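Local coordinates for fiber protein 2 (Fowl adenovirus 1, PDB 2VTW) that probably forms, as a homotrimer, the capsid vertex spikes whose C-terminal head domain attaches the virus to a host cell receptor, at residues Phe128-Ser133 against Val149-Thr154; Gly140-Gly145 against Ala176-Pro181; Ile167-Gln172 against Val192-Pro197. All coordinates share one frame; numbering follows the deposited sequence.

Contact 1: residues Phe128-Ser133 against Val149-Thr154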
ATOM      1  N   PHE A 128     -11.228  -8.117   8.201  1.00 21.83           N
ATOM      2  CA  PHE A 128     -11.561  -6.696   8.359  1.00 20.91           C
ATOM      3  C   PHE A 128     -10.286  -5.877   8.306  1.00 21.05           C
ATOM      4  O   PHE A 128      -9.474  -5.890   9.234  1.00 21.81           O
ATOM      5  CB  PHE A 128     -12.341  -6.445   9.669  1.00 21.45           C
ATOM      6  CG  PHE A 128     -13.549  -7.321   9.817  1.00 19.95           C
ATOM      7  CD1 PHE A 128     -14.697  -7.064   9.090  1.00 22.81           C
ATOM      8  CD2 PHE A 128     -13.512  -8.452  10.628  1.00 22.31           C
ATOM      9  CE1 PHE A 128     -15.821  -7.912   9.202  1.00 22.01           C
ATOM     10  CE2 PHE A 128     -14.605  -9.294  10.743  1.00 21.14           C
ATOM     11  CZ  PHE A 128     -15.769  -9.023  10.033  1.00 23.12           C
ATOM     12  N   GLY A 129     -10.135  -5.140   7.214  1.00 19.27           N
ATOM     13  CA  GLY A 129      -8.910  -4.454   6.902  1.00 17.79           C
ATOM     14  C   GLY A 129      -8.727  -4.450   5.388  1.00 16.82           C
ATOM     15  O   GLY A 129      -9.666  -4.736   4.630  1.00 15.21           O
ATOM     16  N   VAL A 130      -7.532  -4.091   4.949  1.00 15.69           N
ATOM     17  CA  VAL A 130      -7.257  -3.930   3.539  1.00 15.58           C
ATOM     18  C   VAL A 130      -7.138  -5.314   2.885  1.00 15.63           C
ATOM     19  O   VAL A 130      -6.643  -6.252   3.509  1.00 14.68           O
ATOM     20  CB  VAL A 130      -5.956  -3.116   3.299  1.00 15.30           C
ATOM     21  CG1 VAL A 130      -4.723  -3.938   3.600  1.00 13.42           C
ATOM     22  CG2 VAL A 130      -5.909  -2.583   1.863  1.00 14.49           C
ATOM     23  N   LEU A 131      -7.571  -5.401   1.628  1.00 14.93           N
ATOM     24  CA  LEU A 131      -7.369  -6.580   0.780  1.00 15.42           C
ATOM     25  C   LEU A 131      -6.456  -6.196  -0.370  1.00 16.09           C
ATOM     26  O   LEU A 131      -6.808  -5.304  -1.155  1.00 16.04           O
ATOM     27  CB  LEU A 131      -8.713  -7.066   0.219  1.00 15.27           C
ATOM     28  CG  LEU A 131      -8.646  -8.341  -0.618  1.00 15.43           C
ATOM     29  CD1 LEU A 131      -8.382  -9.573   0.275  1.00 14.19           C
ATOM     30  CD2 LEU A 131      -9.893  -8.494  -1.478  1.00 16.26           C
ATOM     31  N   GLU A 132      -5.283  -6.817  -0.452  1.00 15.19           N
ATOM     32  CA  GLU A 132      -4.323  -6.547  -1.511  1.00 15.79           C
ATOM     33  C   GLU A 132      -4.244  -7.725  -2.486  1.00 15.64           C
ATOM     34  O   GLU A 132      -4.326  -8.870  -2.075  1.00 14.86           O
ATOM     35  CB  GLU A 132      -2.947  -6.324  -0.902  1.00 16.86           C
ATOM     36  CG  GLU A 132      -2.808  -5.048  -0.054  1.00 21.01           C
ATOM     37  CD  GLU A 132      -2.664  -3.755  -0.854  1.00 27.19           C
ATOM     38  OE1 GLU A 132      -2.986  -3.681  -2.085  1.00 28.03           O
ATOM     39  OE2 GLU A 132      -2.208  -2.786  -0.210  1.00 33.50           O
ATOM     40  N   SER A 133      -4.052  -7.446  -3.770  1.00 16.37           N
ATOM     41  CA  SER A 133      -4.050  -8.490  -4.802  1.00 16.33           C
ATOM     42  C   SER A 133      -2.649  -8.818  -5.261  1.00 15.94           C
ATOM     43  O   SER A 133      -1.893  -7.934  -5.590  1.00 16.02           O
ATOM     44  CB  SER A 133      -4.930  -8.073  -5.989  1.00 17.40           C
ATOM     45  OG  SER A 133      -6.267  -7.766  -5.546  1.00 18.87           O
ATOM     46  N   VAL A 149      -4.647 -11.044  -0.337  1.00 18.13           N
ATOM     47  CA  VAL A 149      -4.351 -11.162   1.084  1.00 17.70           C
ATOM     48  C   VAL A 149      -5.132 -10.121   1.900  1.00 17.26           C
ATOM     49  O   VAL A 149      -4.984  -8.906   1.675  1.00 15.70           O
ATOM     50  CB  VAL A 149      -2.839 -10.997   1.339  1.00 17.87           C
ATOM     51  CG1 VAL A 149      -2.507 -11.378   2.785  1.00 16.40           C
ATOM     52  CG2 VAL A 149      -2.018 -11.853   0.340  1.00 16.11           C
ATOM     53  N   ARG A 150      -5.975 -10.602   2.815  1.00 17.60           N
ATOM     54  CA  ARG A 150      -6.614  -9.760   3.836  1.00 18.05           C
ATOM     55  C   ARG A 150      -5.700  -9.611   5.050  1.00 18.52           C
ATOM     56  O   ARG A 150      -5.174 -10.589   5.556  1.00 18.87           O
ATOM     57  CB  ARG A 150      -7.948 -10.347   4.255  1.00 17.98           C
ATOM     58  CG  ARG A 150      -8.766  -9.451   5.213  1.00 17.21           C
ATOM     59  CD  ARG A 150      -9.378  -8.303   4.497  1.00 17.51           C
ATOM     60  NE  ARG A 150     -10.380  -8.732   3.533  1.00 17.82           N
ATOM     61  CZ  ARG A 150     -11.107  -7.919   2.777  1.00 16.90           C
ATOM     62  NH1 ARG A 150     -10.937  -6.614   2.833  1.00 16.84           N
ATOM     63  NH2 ARG A 150     -12.021  -8.427   1.956  1.00 19.83           N
ATOM     64  N   MET A 151      -5.503  -8.378   5.517  1.00 19.21           N
ATOM     65  CA  MET A 151      -4.602  -8.120   6.629  1.00 19.85           C
ATOM     66  C   MET A 151      -5.358  -7.410   7.775  1.00 19.18           C
ATOM     67  O   MET A 151      -5.990  -6.362   7.568  1.00 18.18           O
ATOM     68  CB  MET A 151      -3.405  -7.326   6.153  1.00 20.13           C
ATOM     69  CG  MET A 151      -2.678  -7.962   4.950  1.00 22.58           C
ATOM     70  SD  MET A 151      -1.684  -6.751   4.081  1.00 25.24           S
ATOM     71  CE  MET A 151      -1.589  -7.493   2.467  1.00 25.82           C
ATOM     72  N   GLN A 152      -5.306  -8.018   8.971  1.00 18.50           N
ATOM     73  CA  GLN A 152      -6.140  -7.615  10.085  1.00 17.94           C
ATOM     74  C   GLN A 152      -5.383  -7.768  11.406  1.00 18.21           C
ATOM     75  O   GLN A 152      -5.057  -8.889  11.832  1.00 17.88           O
ATOM     76  CB  GLN A 152      -7.419  -8.441  10.110  1.00 17.85           C
ATOM     77  CG  GLN A 152      -8.433  -8.064  11.214  1.00 17.14           C
ATOM     78  CD  GLN A 152      -9.426  -9.183  11.439  1.00 18.19           C
ATOM     79  OE1 GLN A 152     -10.328  -9.406  10.632  1.00 21.13           O
ATOM     80  NE2 GLN A 152      -9.246  -9.923  12.529  1.00 19.05           N
ATOM     81  N   VAL A 153      -5.080  -6.641  12.046  1.00 17.60           N
ATOM     82  CA  VAL A 153      -4.588  -6.689  13.431  1.00 17.30           C
ATOM     83  C   VAL A 153      -5.741  -7.207  14.314  1.00 17.85           C
ATOM     84  O   VAL A 153      -6.865  -6.707  14.258  1.00 17.80           O
ATOM     85  CB  VAL A 153      -4.110  -5.339  13.899  1.00 16.49           C
ATOM     86  CG1 VAL A 153      -3.846  -5.346  15.412  1.00 14.03           C
ATOM     87  CG2 VAL A 153      -2.868  -4.947  13.131  1.00 13.36           C
ATOM     88  N   THR A 154      -5.452  -8.226  15.110  1.00 18.62           N
ATOM     89  CA  THR A 154      -6.486  -9.015  15.779  1.00 19.21           C
ATOM     90  C   THR A 154      -6.062  -9.325  17.217  1.00 19.36           C
ATOM     91  O   THR A 154      -4.903  -9.657  17.453  1.00 20.37           O
ATOM     92  CB  THR A 154      -6.665 -10.388  15.062  1.00 19.78           C
ATOM     93  OG1 THR A 154      -6.856 -10.194  13.643  1.00 20.23           O
ATOM     94  CG2 THR A 154      -7.815 -11.129  15.642  1.00 18.09           C
TER

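Contact 2: residues Gly140-Gly145 against Ala176-Pro181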
ATOM      1  N   GLY A 140       5.951 -26.953 -10.813  1.00 28.95           N
ATOM      2  CA  GLY A 140       5.148 -28.177 -10.837  1.00 28.76           C
ATOM      3  C   GLY A 140       3.788 -27.943 -11.459  1.00 29.04           C
ATOM      4  O   GLY A 140       3.612 -27.020 -12.241  1.00 29.24           O
ATOM      5  N   SER A 141       2.826 -28.784 -11.109  1.00 29.10           N
ATOM      6  CA  SER A 141       1.457 -28.642 -11.589  1.00 29.21           C
ATOM      7  C   SER A 141       0.582 -27.758 -10.699  1.00 28.71           C
ATOM      8  O   SER A 141      -0.567 -27.504 -11.045  1.00 28.64           O
ATOM      9  CB  SER A 141       0.796 -30.023 -11.737  1.00 29.80           C
ATOM     10  OG  SER A 141       0.768 -30.737 -10.502  1.00 32.62           O
ATOM     11  N   LEU A 142       1.101 -27.302  -9.559  1.00 28.09           N
ATOM     12  CA  LEU A 142       0.324 -26.410  -8.657  1.00 28.07           C
ATOM     13  C   LEU A 142       0.009 -25.098  -9.366  1.00 27.40           C
ATOM     14  O   LEU A 142       0.905 -24.481  -9.930  1.00 27.69           O
ATOM     15  CB  LEU A 142       1.092 -26.125  -7.347  1.00 27.74           C
ATOM     16  CG  LEU A 142       0.442 -25.216  -6.284  1.00 27.96           C
ATOM     17  CD1 LEU A 142      -0.911 -25.746  -5.775  1.00 25.09           C
ATOM     18  CD2 LEU A 142       1.411 -25.013  -5.133  1.00 28.02           C
ATOM     19  N   ASN A 143      -1.276 -24.718  -9.356  1.00 27.36           N
ATOM     20  CA  ASN A 143      -1.757 -23.446  -9.923  1.00 26.86           C
ATOM     21  C   ASN A 143      -2.902 -22.897  -9.076  1.00 26.11           C
ATOM     22  O   ASN A 143      -4.074 -23.231  -9.268  1.00 26.13           O
ATOM     23  CB  ASN A 143      -2.193 -23.600 -11.403  1.00 27.15           C
ATOM     24  CG  ASN A 143      -2.432 -22.249 -12.102  1.00 28.45           C
ATOM     25  OD1 ASN A 143      -2.783 -21.240 -11.474  1.00 30.91           O
ATOM     26  ND2 ASN A 143      -2.234 -22.230 -13.410  1.00 30.59           N
ATOM     27  N   THR A 144      -2.544 -22.037  -8.130  1.00 26.09           N
ATOM     28  CA  THR A 144      -3.517 -21.358  -7.256  1.00 25.48           C
ATOM     29  C   THR A 144      -4.245 -20.184  -7.925  1.00 24.43           C
ATOM     30  O   THR A 144      -5.224 -19.653  -7.374  1.00 23.85           O
ATOM     31  CB  THR A 144      -2.794 -20.762  -6.016  1.00 25.52           C
ATOM     32  OG1 THR A 144      -1.798 -19.825  -6.447  1.00 27.39           O
ATOM     33  CG2 THR A 144      -2.121 -21.879  -5.172  1.00 25.89           C
ATOM     34  N   GLY A 145      -3.774 -19.770  -9.097  1.00 23.46           N
ATOM     35  CA  GLY A 145      -4.195 -18.484  -9.663  1.00 23.03           C
ATOM     36  C   GLY A 145      -3.620 -17.323  -8.834  1.00 22.31           C
ATOM     37  O   GLY A 145      -2.642 -17.487  -8.107  1.00 21.61           O
ATOM     38  N   ALA A 176      -8.477 -23.772  -6.265  1.00 31.72           N
ATOM     39  CA  ALA A 176      -8.105 -24.874  -5.365  1.00 32.09           C
ATOM     40  C   ALA A 176      -6.874 -25.621  -5.904  1.00 32.69           C
ATOM     41  O   ALA A 176      -6.658 -25.697  -7.115  1.00 32.99           O
ATOM     42  CB  ALA A 176      -9.307 -25.824  -5.157  1.00 32.29           C
ATOM     43  N   GLY A 177      -6.033 -26.129  -5.011  1.00 32.67           N
ATOM     44  CA  GLY A 177      -4.921 -26.960  -5.451  1.00 32.78           C
ATOM     45  C   GLY A 177      -3.813 -27.205  -4.439  1.00 33.05           C
ATOM     46  O   GLY A 177      -3.231 -28.298  -4.400  1.00 32.46           O
ATOM     47  N   LEU A 178      -3.505 -26.182  -3.640  1.00 32.86           N
ATOM     48  CA  LEU A 178      -2.449 -26.273  -2.637  1.00 33.20           C
ATOM     49  C   LEU A 178      -2.683 -27.415  -1.642  1.00 33.65           C
ATOM     50  O   LEU A 178      -1.724 -27.962  -1.118  1.00 33.67           O
ATOM     51  CB  LEU A 178      -2.318 -24.940  -1.882  1.00 32.74           C
ATOM     52  CG  LEU A 178      -1.167 -24.757  -0.877  1.00 32.40           C
ATOM     53  CD1 LEU A 178       0.203 -25.014  -1.489  1.00 29.25           C
ATOM     54  CD2 LEU A 178      -1.219 -23.358  -0.252  1.00 31.50           C
ATOM     55  N   PHE A 179      -3.950 -27.754  -1.401  1.00 34.25           N
ATOM     56  CA  PHE A 179      -4.336 -28.732  -0.373  1.00 35.15           C
ATOM     57  C   PHE A 179      -4.925 -30.033  -0.937  1.00 36.06           C
ATOM     58  O   PHE A 179      -5.435 -30.864  -0.190  1.00 36.16           O
ATOM     59  CB  PHE A 179      -5.295 -28.047   0.618  1.00 34.36           C
ATOM     60  CG  PHE A 179      -4.703 -26.802   1.215  1.00 34.06           C
ATOM     61  CD1 PHE A 179      -3.568 -26.891   2.020  1.00 32.52           C
ATOM     62  CD2 PHE A 179      -5.220 -25.546   0.912  1.00 33.34           C
ATOM     63  CE1 PHE A 179      -2.986 -25.771   2.537  1.00 32.96           C
ATOM     64  CE2 PHE A 179      -4.643 -24.412   1.432  1.00 32.60           C
ATOM     65  CZ  PHE A 179      -3.520 -24.519   2.240  1.00 33.57           C
ATOM     66  N   ASN A 180      -4.842 -30.192  -2.257  1.00 37.15           N
ATOM     67  CA  ASN A 180      -5.231 -31.417  -2.937  1.00 37.69           C
ATOM     68  C   ASN A 180      -3.981 -32.284  -3.094  1.00 38.51           C
ATOM     69  O   ASN A 180      -3.033 -31.882  -3.774  1.00 38.36           O
ATOM     70  CB  ASN A 180      -5.879 -31.102  -4.290  1.00 37.80           C
ATOM     71  CG  ASN A 180      -6.301 -32.348  -5.045  1.00 37.02           C
ATOM     72  OD1 ASN A 180      -5.502 -33.248  -5.247  1.00 37.29           O
ATOM     73  ND2 ASN A 180      -7.562 -32.395  -5.479  1.00 37.16           N
ATOM     74  N   PRO A 181      -3.975 -33.484  -2.459  1.00 39.37           N
ATOM     75  CA  PRO A 181      -2.762 -34.329  -2.396  1.00 39.38           C
ATOM     76  C   PRO A 181      -2.265 -34.870  -3.749  1.00 39.60           C
ATOM     77  O   PRO A 181      -1.119 -35.339  -3.837  1.00 40.07           O
ATOM     78  CB  PRO A 181      -3.162 -35.481  -1.456  1.00 39.48           C
ATOM     79  CG  PRO A 181      -4.667 -35.523  -1.482  1.00 39.83           C
ATOM     80  CD  PRO A 181      -5.132 -34.106  -1.774  1.00 39.69           C
TER

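Contact 3: residues Ile167-Gln172 against Val192-Pro197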
ATOM      1  N   ILE A 167      -0.927  -9.647  13.958  1.00 17.41           N
ATOM      2  CA  ILE A 167      -1.435  -9.442  12.591  1.00 17.05           C
ATOM      3  C   ILE A 167      -1.772 -10.778  11.899  1.00 16.85           C
ATOM      4  O   ILE A 167      -0.899 -11.591  11.698  1.00 17.07           O
ATOM      5  CB  ILE A 167      -0.415  -8.645  11.682  1.00 17.93           C
ATOM      6  CG1 ILE A 167       0.220  -7.477  12.445  1.00 15.83           C
ATOM      7  CG2 ILE A 167      -1.141  -8.183  10.362  1.00 16.43           C
ATOM      8  CD1 ILE A 167       1.481  -6.899  11.836  1.00 16.46           C
ATOM      9  N   ALA A 168      -3.035 -10.976  11.535  1.00 16.67           N
ATOM     10  CA  ALA A 168      -3.462 -12.116  10.735  1.00 17.79           C
ATOM     11  C   ALA A 168      -3.406 -11.747   9.240  1.00 18.35           C
ATOM     12  O   ALA A 168      -3.939 -10.703   8.835  1.00 19.17           O
ATOM     13  CB  ALA A 168      -4.867 -12.554  11.114  1.00 17.50           C
ATOM     14  N   PHE A 169      -2.723 -12.586   8.459  1.00 18.64           N
ATOM     15  CA  PHE A 169      -2.671 -12.492   6.995  1.00 18.84           C
ATOM     16  C   PHE A 169      -3.396 -13.697   6.453  1.00 18.91           C
ATOM     17  O   PHE A 169      -2.931 -14.812   6.651  1.00 19.48           O
ATOM     18  CB  PHE A 169      -1.243 -12.559   6.481  1.00 19.15           C
ATOM     19  CG  PHE A 169      -0.406 -11.350   6.774  1.00 19.98           C
ATOM     20  CD1 PHE A 169      -0.065 -10.471   5.773  1.00 20.37           C
ATOM     21  CD2 PHE A 169       0.101 -11.131   8.042  1.00 19.22           C
ATOM     22  CE1 PHE A 169       0.727  -9.376   6.024  1.00 20.72           C
ATOM     23  CE2 PHE A 169       0.905 -10.011   8.311  1.00 21.09           C
ATOM     24  CZ  PHE A 169       1.212  -9.134   7.317  1.00 20.74           C
ATOM     25  N   THR A 170      -4.537 -13.508   5.799  1.00 19.15           N
ATOM     26  CA  THR A 170      -5.230 -14.632   5.169  1.00 19.26           C
ATOM     27  C   THR A 170      -5.075 -14.544   3.654  1.00 20.10           C
ATOM     28  O   THR A 170      -5.508 -13.566   3.019  1.00 20.34           O
ATOM     29  CB  THR A 170      -6.691 -14.791   5.606  1.00 19.83           C
ATOM     30  OG1 THR A 170      -6.769 -14.976   7.033  1.00 20.25           O
ATOM     31  CG2 THR A 170      -7.331 -16.002   4.933  1.00 18.95           C
ATOM     32  N   PHE A 171      -4.436 -15.575   3.106  1.00 19.45           N
ATOM     33  CA  PHE A 171      -4.145 -15.696   1.680  1.00 19.68           C
ATOM     34  C   PHE A 171      -5.309 -16.379   1.016  1.00 20.41           C
ATOM     35  O   PHE A 171      -5.645 -17.502   1.365  1.00 21.29           O
ATOM     36  CB  PHE A 171      -2.856 -16.483   1.480  1.00 18.16           C
ATOM     37  CG  PHE A 171      -1.646 -15.787   2.042  1.00 17.07           C
ATOM     38  CD1 PHE A 171      -0.751 -15.153   1.209  1.00 15.03           C
ATOM     39  CD2 PHE A 171      -1.404 -15.759   3.412  1.00 17.83           C
ATOM     40  CE1 PHE A 171       0.362 -14.487   1.714  1.00 18.13           C
ATOM     41  CE2 PHE A 171      -0.288 -15.094   3.937  1.00 15.10           C
ATOM     42  CZ  PHE A 171       0.597 -14.470   3.100  1.00 18.22           C
ATOM     43  N   GLN A 172      -5.932 -15.696   0.063  1.00 20.17           N
ATOM     44  CA  GLN A 172      -7.146 -16.164  -0.556  1.00 20.86           C
ATOM     45  C   GLN A 172      -6.872 -16.516  -2.027  1.00 22.02           C
ATOM     46  O   GLN A 172      -6.852 -15.625  -2.900  1.00 21.20           O
ATOM     47  CB  GLN A 172      -8.223 -15.100  -0.420  1.00 20.64           C
ATOM     48  CG  GLN A 172      -8.301 -14.530   1.018  1.00 19.93           C
ATOM     49  CD  GLN A 172      -9.436 -13.569   1.240  1.00 21.01           C
ATOM     50  OE1 GLN A 172      -9.869 -13.362   2.380  1.00 20.97           O
ATOM     51  NE2 GLN A 172      -9.954 -12.982   0.157  1.00 18.84           N
ATOM     52  N   VAL A 192       4.507  -9.222   0.475  1.00 18.16           N
ATOM     53  CA  VAL A 192       3.212  -8.743   0.922  1.00 17.40           C
ATOM     54  C   VAL A 192       3.495  -7.681   1.963  1.00 17.70           C
ATOM     55  O   VAL A 192       4.076  -8.005   3.005  1.00 16.24           O
ATOM     56  CB  VAL A 192       2.400  -9.868   1.525  1.00 17.62           C
ATOM     57  CG1 VAL A 192       1.062  -9.339   2.068  1.00 15.84           C
ATOM     58  CG2 VAL A 192       2.189 -10.992   0.484  1.00 18.77           C
ATOM     59  N   VAL A 193       3.130  -6.419   1.692  1.00 17.09           N
ATOM     60  CA  VAL A 193       3.522  -5.324   2.574  1.00 16.96           C
ATOM     61  C   VAL A 193       2.277  -4.788   3.253  1.00 17.48           C
ATOM     62  O   VAL A 193       1.254  -4.510   2.600  1.00 17.56           O
ATOM     63  CB  VAL A 193       4.347  -4.213   1.881  1.00 17.22           C
ATOM     64  CG1 VAL A 193       4.720  -3.136   2.847  1.00 17.95           C
ATOM     65  CG2 VAL A 193       5.622  -4.769   1.220  1.00 16.34           C
ATOM     66  N   HIS A 194       2.348  -4.716   4.585  1.00 17.04           N
ATOM     67  CA  HIS A 194       1.260  -4.232   5.426  1.00 16.15           C
ATOM     68  C   HIS A 194       1.761  -3.072   6.233  1.00 16.69           C
ATOM     69  O   HIS A 194       2.872  -3.122   6.731  1.00 15.53           O
ATOM     70  CB  HIS A 194       0.819  -5.328   6.387  1.00 16.68           C
ATOM     71  CG  HIS A 194      -0.305  -4.924   7.277  1.00 15.72           C
ATOM     72  ND1 HIS A 194      -0.161  -4.805   8.639  1.00 14.91           N
ATOM     73  CD2 HIS A 194      -1.580  -4.558   6.998  1.00 15.35           C
ATOM     74  CE1 HIS A 194      -1.311  -4.433   9.166  1.00 17.29           C
ATOM     75  NE2 HIS A 194      -2.187  -4.272   8.193  1.00 18.09           N
ATOM     76  N   THR A 195       0.941  -2.024   6.369  1.00 16.65           N
ATOM     77  CA  THR A 195       1.247  -0.919   7.266  1.00 16.46           C
ATOM     78  C   THR A 195       0.117  -0.745   8.291  1.00 16.26           C
ATOM     79  O   THR A 195      -1.078  -0.855   7.987  1.00 15.32           O
ATOM     80  CB  THR A 195       1.526   0.408   6.499  1.00 17.13           C
ATOM     81  OG1 THR A 195       2.619   0.230   5.608  1.00 17.75           O
ATOM     82  CG2 THR A 195       1.885   1.553   7.444  1.00 16.37           C
ATOM     83  N   CYS A 196       0.517  -0.504   9.536  1.00 16.12           N
ATOM     84  CA  CYS A 196      -0.441  -0.233  10.606  1.00 15.86           C
ATOM     85  C   CYS A 196       0.265   0.530  11.718  1.00 15.53           C
ATOM     86  O   CYS A 196       1.502   0.569  11.761  1.00 13.46           O
ATOM     87  CB  CYS A 196      -1.110  -1.511  11.123  1.00 16.36           C
ATOM     88  SG  CYS A 196      -0.048  -2.665  12.048  1.00 18.49           S
ATOM     89  N   PRO A 197      -0.521   1.206  12.573  1.00 15.56           N
ATOM     90  CA  PRO A 197       0.020   1.774  13.779  1.00 16.33           C
ATOM     91  C   PRO A 197       0.592   0.717  14.712  1.00 15.73           C
ATOM     92  O   PRO A 197      -0.008  -0.325  14.928  1.00 15.63           O
ATOM     93  CB  PRO A 197      -1.194   2.461  14.417  1.00 16.49           C
ATOM     94  CG  PRO A 197      -2.107   2.745  13.255  1.00 17.30           C
ATOM     95  CD  PRO A 197      -1.952   1.527  12.419  1.00 16.59           C
TER

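Contact 1: residues Phe128-Ser133 against Val149-Thr154
Arg150 reaches Gly129 through a chain bent twice: chi2 is 75° and chi3 66°, which turns CD and then NE out of the extended path. Its NH1 donates to Gly129 O at 2.9 Å, and the oxygen lies at the edge of the guanidinium, near its plane. Leu131 CB sits over one face of the same group, toward the rim, 3.5 Å from Arg150 NH1. The two side chains cross at about a right angle, and Leu131 CD1 packs back on the strand at Arg150 N, 3.6 Å away. Strands 129-140 and 147-157 form an antiparallel beta hairpin. Here Glu132 and Val149 are a hydrogen-bonded pair, with Val149 N to Glu132 O at 2.8 Å and Glu132 N to Val149 O at 3.0 Å. Leu131 and Arg150 are the adjoining non-hydrogen-bonded pair. On the other face of the sheet Met151 CE packs on Glu132 CG at 3.7 Å, crossing the aliphatic start of the acid. Phe128 and Gln152 lie side by side at the far end. Phe128 N donates to Gln152 OE1 at 2.9 Å, in the amide plane and on a lone pair. The same oxygen also accepts from Arg127 N, while Gln152 NE2 donates to Thr154 OG1. Residues Gly129 to Leu131 also pair with a strand of a second subunit, which carries the sheet across the trimer interface.

Contact 2: residues Gly140-Gly145 against Ala176-Pro181
Leu142 crosses from its loop to Gly177 and Leu178 by its two methyl groups. From CB the chain runs to CG, which stands anti to the backbone N (chi1 -180°). There it forks. CD1 settles against the backbone between Gly177 and Leu178, 3.5 Å from Gly177 C and 3.4 Å from Leu178 N. CD2 takes the side chain instead and meets Leu178 CD1 at 3.8 Å. Thr144 adds a looser touch, CG2 to Leu178 CB at 4.5 Å. The peptide under CD1 opens a type I beta turn from Gly177 to Asn180, with a long bond of 3.3 Å from Asn180 N to Gly177 O. The facing loop is shaped by an Asx turn, in which Asn143 OD1 accepts from Gly145 N at 3.0 Å. These loops follow strands 129-140 and 163-173, and Val187 of strand 185-197 packs on Leu142, Thr144 and Leu178 alike. Leu178 O bonds to Arg60, elsewhere in the chain. Across the contact, methyl groups meet another methyl group and a turn of backbone, with no polar bond between the loops. This implies that they are joined by fit and burial rather than by directed bonds.

Contact 3: residues Ile167-Gln172 against Val192-Pro197
His194 ND1 is the polar atom most closely approached here, and what meets it across the contact is aliphatic carbon. Ile167 CG2 lies 3.9 Å from His194 ND1, and Ile167 CD1 is 4.2 Å from the same nitrogen. CG2 is also near CE1, so the isoleucine packs obliquely on that part of the imidazole. His194 CB points toward strand 163-173, and CG stands anti to the backbone N (chi1 -179°). Phe169 comes in next to it. Its CZ touches His194 CB at 3.9 Å. The two rings form an oblique pair, with centroids 5.9 Å apart and planes at 74°. Across the contact Phe169 also meets Val192, whose CG1 lies at the edge of the phenyl ring, near its plane, 4.0 Å from Phe169 CE1. These two side chains slide past each other in opposite directions. The second methyl of Val192 has a different partner: CG2 meets Phe171 CE1 at 4.1 Å, obliquely to that ring. Val192 therefore bridges two phenylalanines with its two branches. Met151 of strand 147-157 packs on Phe169, Val192 and His194, and Phe72 stacks on Phe171. Val193 and Thr195, by contrast, pack on neighbouring subunits: Thr195 on Val193 of the second subunit, and Val193 on Thr195 of the third. The strand segments run 10.4 Å apart and roughly antiparallel, so they meet through side chains and not as paired strands. Strand 163-173 pairs with 147-157 and 71-76, while 185-197 pairs with 43-53 and 129-140. The strands form facing layers of a curled sheet around an aromatic and aliphatic core, consistent with the antiparallel beta sandwich of adenovirus fibre heads.

In the fold
Contacts 1 and 3 are neighbours, with centres about 5 Å apart, whereas contact 2 lies more than 20 Å from the centres of both. Contact 3 is wholly buried in the core. Contact 1 is partly buried; both it and contact 3 also touch neighbouring subunits. Contact 2 is a small buried patch between loops, with two exposed residues at its edge and no other chain touching it. Strands 147-157 and 163-173 tie contact 1 to contact 3: Gln152 O and Arg150 O probably accept from Ala168 N and Thr170 N. Contact 1 relies on backbone and side-chain hydrogen bonds. Contacts 2 and 3 are mainly apolar and have none across their segments, with phenyl rings meeting aliphatic side chains and an imidazole in contact 3.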